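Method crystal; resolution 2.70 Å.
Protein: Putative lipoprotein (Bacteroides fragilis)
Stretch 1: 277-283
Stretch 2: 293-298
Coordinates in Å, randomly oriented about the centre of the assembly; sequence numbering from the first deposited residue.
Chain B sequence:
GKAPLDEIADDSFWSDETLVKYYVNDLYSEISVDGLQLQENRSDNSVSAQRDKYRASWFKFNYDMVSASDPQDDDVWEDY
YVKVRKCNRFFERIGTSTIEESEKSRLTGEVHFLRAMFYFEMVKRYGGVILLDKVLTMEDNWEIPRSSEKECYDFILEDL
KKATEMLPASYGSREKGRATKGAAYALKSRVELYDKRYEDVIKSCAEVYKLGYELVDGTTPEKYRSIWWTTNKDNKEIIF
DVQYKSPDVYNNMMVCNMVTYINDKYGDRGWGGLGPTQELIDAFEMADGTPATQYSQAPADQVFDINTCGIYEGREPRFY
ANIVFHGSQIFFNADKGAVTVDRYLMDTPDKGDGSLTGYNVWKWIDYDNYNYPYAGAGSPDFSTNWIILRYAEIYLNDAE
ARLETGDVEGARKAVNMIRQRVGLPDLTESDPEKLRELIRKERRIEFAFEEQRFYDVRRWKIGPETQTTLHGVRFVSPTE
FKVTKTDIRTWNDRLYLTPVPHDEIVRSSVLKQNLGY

Stretch 1 (277-283) TQELIDA
Stretch 2, residues 293-298: TQYSQA

A helix and an irregular segment of the same chain meet around one carboxylate, that of Asp282. Thr277 (phi/psi -87/164, chi1 p) caps the helix: its OG1 accepts from Leu280 N at 3.1 Å, while its O receives Ile281 N at 3.0 Å. From Gln278 onward the backbone is helical (phi -59 to -80, psi -16 to -42), with Asp282 N donating to Gln278 O at 2.8 Å. The second stretch is extended at Thr293 and Gln294 (-64/138, -95/129), then folds into a type I turn from Tyr295 to Ala298, closed by Ala298 N to Tyr295 O at 3.0 Å. Its chain runs antiparallel to the helix: the CA of Asp282 lies 5.3 Å from that of Gln294, and the CA of Gln278 5.6 Å from that of Ser296.

Asp282 (chi1 m, chi2 -13°) points toward the turn and, buried, has both oxygens satisfied. OD1 accepts Tyr295 N at 3.0 Å and, from its own helix, Gln278 NE2 at 3.1 Å; OD2 accepts Ser296 N at 3.0 Å and Ser296 OG at 2.8 Å. Aspartate thus suits a site where two successive amides and a hydroxyl converge. Ser296 (-54/-38, chi1 m) is small enough for its OG to sit 3.3 Å from Gln278 C, against the helix backbone. Gln278 (t, p, chi3 47°) curls back to reach the carboxylate, its OE1 being bonded elsewhere in the structure; its NE2 also lies 3.8 Å from Tyr295 CB. Tyr295 (chi1 m, chi2 87°) leads its ring away, with Asp282 OD1 near the ring edge, 4.0 Å from CD1.

At the exposed margin, Gln294 (m, m, chi3 -83°) brings its amide back to the helix, NE2 donating to Asp282 O at 3.0 Å. The contact buries 326 Å² in all.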

ATOM      1  N   THR B 277      18.702  -8.893 -23.038  1.00 46.10           N
ATOM      2  CA  THR B 277      20.167  -8.880 -23.031  1.00 44.49           C
ATOM      3  C   THR B 277      20.756  -9.576 -24.243  1.00 48.03           C
ATOM      4  O   THR B 277      20.109 -10.398 -24.898  1.00 47.43           O
ATOM      5  CB  THR B 277      20.664  -9.631 -21.805  1.00 45.45           C
ATOM      6  OG1 THR B 277      19.971 -10.884 -21.791  1.00 50.89           O
ATOM      7  CG2 THR B 277      20.424  -8.894 -20.517  1.00 33.66           C
ATOM      8  N   GLN B 278      22.028  -9.333 -24.486  1.00 44.29           N
ATOM      9  CA  GLN B 278      22.701 -10.022 -25.560  1.00 43.10           C
ATOM     10  C   GLN B 278      22.769 -11.524 -25.210  1.00 46.47           C
ATOM     11  O   GLN B 278      22.645 -12.357 -26.099  1.00 47.21           O
ATOM     12  CB  GLN B 278      24.076  -9.392 -25.805  1.00 44.11           C
ATOM     13  CG  GLN B 278      24.718  -9.805 -27.111  1.00 46.19           C
ATOM     14  CD  GLN B 278      23.751  -9.699 -28.260  1.00 51.72           C
ATOM     15  OE1 GLN B 278      23.048  -8.687 -28.423  1.00 44.17           O
ATOM     16  NE2 GLN B 278      23.634 -10.780 -29.013  1.00 39.43           N
ATOM     17  N   GLU B 279      22.829 -11.855 -23.911  1.00 43.98           N
ATOM     18  CA  GLU B 279      22.857 -13.251 -23.415  1.00 44.66           C
ATOM     19  C   GLU B 279      21.576 -14.004 -23.784  1.00 52.25           C
ATOM     20  O   GLU B 279      21.642 -15.187 -24.146  1.00 54.68           O
ATOM     21  CB  GLU B 279      23.069 -13.304 -21.901  1.00 44.95           C
ATOM     22  CG  GLU B 279      24.515 -13.053 -21.528  1.00 45.40           C
ATOM     23  CD  GLU B 279      24.985 -11.615 -21.412  1.00 60.07           C
ATOM     24  OE1 GLU B 279      24.157 -10.692 -21.593  1.00 49.53           O
ATOM     25  OE2 GLU B 279      26.199 -11.418 -21.167  1.00 54.63           O
ATOM     26  N   LEU B 280      20.429 -13.315 -23.720  1.00 47.63           N
ATOM     27  CA  LEU B 280      19.178 -13.915 -24.138  1.00 47.86           C
ATOM     28  C   LEU B 280      19.120 -13.997 -25.660  1.00 54.32           C
ATOM     29  O   LEU B 280      18.694 -15.028 -26.182  1.00 55.69           O
ATOM     30  CB  LEU B 280      17.957 -13.150 -23.606  1.00 46.81           C
ATOM     31  CG  LEU B 280      16.594 -13.623 -24.098  1.00 49.70           C
ATOM     32  CD1 LEU B 280      16.290 -15.093 -23.680  1.00 48.85           C
ATOM     33  CD2 LEU B 280      15.521 -12.685 -23.649  1.00 48.58           C
ATOM     34  N   ILE B 281      19.552 -12.935 -26.369  1.00 48.28           N
ATOM     35  CA  ILE B 281      19.517 -12.927 -27.829  1.00 46.69           C
ATOM     36  C   ILE B 281      20.354 -14.103 -28.346  1.00 48.98           C
ATOM     37  O   ILE B 281      19.904 -14.830 -29.247  1.00 48.85           O
ATOM     38  CB  ILE B 281      19.956 -11.535 -28.393  1.00 49.05           C
ATOM     39  CG1 ILE B 281      18.747 -10.591 -28.540  1.00 47.94           C
ATOM     40  CG2 ILE B 281      20.616 -11.663 -29.762  1.00 50.98           C
ATOM     41  CD1 ILE B 281      18.038 -10.207 -27.361  1.00 51.64           C
ATOM     42  N   ASP B 282      21.517 -14.339 -27.712  1.00 43.77           N
ATOM     43  CA  ASP B 282      22.442 -15.424 -28.072  1.00 43.35           C
ATOM     44  C   ASP B 282      21.831 -16.806 -27.904  1.00 45.77           C
ATOM     45  O   ASP B 282      22.260 -17.735 -28.591  1.00 46.90           O
ATOM     46  CB  ASP B 282      23.719 -15.335 -27.215  1.00 45.57           C
ATOM     47  CG  ASP B 282      24.723 -14.254 -27.640  1.00 58.41           C
ATOM     48  OD1 ASP B 282      24.575 -13.698 -28.768  1.00 61.28           O
ATOM     49  OD2 ASP B 282      25.678 -13.992 -26.867  1.00 54.72           O
ATOM     50  N   ALA B 283      20.838 -16.945 -26.980  1.00 39.09           N
ATOM     51  CA  ALA B 283      20.180 -18.199 -26.649  1.00 37.23           C
ATOM     52  C   ALA B 283      19.083 -18.608 -27.678  1.00 46.99           C
ATOM     53  O   ALA B 283      18.676 -19.780 -27.691  1.00 49.87           O
ATOM     54  CB  ALA B 283      19.595 -18.108 -25.265  1.00 36.67           C
ATOM     55  N   THR B 293      25.419 -17.248 -34.004  1.00 53.30           N
ATOM     56  CA  THR B 293      26.710 -16.698 -33.584  1.00 51.89           C
ATOM     57  C   THR B 293      26.490 -16.050 -32.190  1.00 54.81           C
ATOM     58  O   THR B 293      25.430 -15.441 -31.938  1.00 54.34           O
ATOM     59  CB  THR B 293      27.262 -15.730 -34.638  1.00 55.53           C
ATOM     60  OG1 THR B 293      27.481 -16.450 -35.847  1.00 53.08           O
ATOM     61  CG2 THR B 293      28.587 -15.097 -34.226  1.00 49.84           C
ATOM     62  N   GLN B 294      27.450 -16.260 -31.270  1.00 50.32           N
ATOM     63  CA  GLN B 294      27.371 -15.704 -29.910  1.00 47.47           C
ATOM     64  C   GLN B 294      28.126 -14.401 -29.895  1.00 51.56           C
ATOM     65  O   GLN B 294      29.278 -14.363 -30.344  1.00 52.23           O
ATOM     66  CB  GLN B 294      27.932 -16.682 -28.862  1.00 47.38           C
ATOM     67  CG  GLN B 294      27.372 -18.102 -28.888  1.00 29.56           C
ATOM     68  CD  GLN B 294      25.931 -18.161 -28.527  1.00 54.92           C
ATOM     69  OE1 GLN B 294      25.572 -18.184 -27.358  1.00 56.79           O
ATOM     70  NE2 GLN B 294      25.070 -18.193 -29.530  1.00 57.38           N
ATOM     71  N   TYR B 295      27.498 -13.324 -29.384  1.00 46.78           N
ATOM     72  CA  TYR B 295      28.142 -12.009 -29.382  1.00 44.48           C
ATOM     73  C   TYR B 295      28.474 -11.479 -28.005  1.00 48.39           C
ATOM     74  O   TYR B 295      29.278 -10.565 -27.931  1.00 49.07           O
ATOM     75  CB  TYR B 295      27.260 -10.995 -30.107  1.00 43.53           C
ATOM     76  CG  TYR B 295      27.124 -11.291 -31.581  1.00 45.35           C
ATOM     77  CD1 TYR B 295      26.143 -12.156 -32.050  1.00 47.26           C
ATOM     78  CD2 TYR B 295      27.975 -10.697 -32.514  1.00 46.19           C
ATOM     79  CE1 TYR B 295      26.016 -12.438 -33.409  1.00 49.39           C
ATOM     80  CE2 TYR B 295      27.848 -10.959 -33.874  1.00 47.19           C
ATOM     81  CZ  TYR B 295      26.875 -11.840 -34.316  1.00 57.10           C
ATOM     82  OH  TYR B 295      26.748 -12.111 -35.653  1.00 62.32           O
ATOM     83  N   SER B 296      27.879 -12.015 -26.919  1.00 44.25           N
ATOM     84  CA  SER B 296      28.072 -11.465 -25.570  1.00 43.04           C
ATOM     85  C   SER B 296      29.499 -11.322 -25.156  1.00 50.21           C
ATOM     86  O   SER B 296      29.815 -10.330 -24.498  1.00 52.79           O
ATOM     87  CB  SER B 296      27.345 -12.295 -24.523  1.00 44.09           C
ATOM     88  OG  SER B 296      25.948 -12.192 -24.737  1.00 53.91           O
ATOM     89  N   GLN B 297      30.374 -12.279 -25.527  1.00 48.96           N
ATOM     90  CA  GLN B 297      31.783 -12.242 -25.100  1.00 49.35           C
ATOM     91  C   GLN B 297      32.702 -11.634 -26.164  1.00 53.85           C
ATOM     92  O   GLN B 297      33.933 -11.738 -26.056  1.00 55.70           O
ATOM     93  CB  GLN B 297      32.271 -13.635 -24.670  1.00 50.77           C
ATOM     94  CG  GLN B 297      31.416 -14.326 -23.573  1.00 65.21           C
ATOM     95  CD  GLN B 297      31.031 -13.454 -22.392  1.00 82.37           C
ATOM     96  OE1 GLN B 297      31.894 -12.865 -21.734  1.00 70.32           O
ATOM     97  NE2 GLN B 297      29.714 -13.388 -22.082  1.00 81.12           N
ATOM     98  N   ALA B 298      32.111 -10.917 -27.144  1.00 47.97           N
ATOM     99  CA  ALA B 298      32.870 -10.228 -28.178  1.00 47.51           C
ATOM    100  C   ALA B 298      33.680  -9.090 -27.576  1.00 54.39           C
ATOM    101  O   ALA B 298      33.183  -8.441 -26.640  1.00 53.69           O
ATOM    102  CB  ALA B 298      31.927  -9.682 -29.230  1.00 47.43           C
TER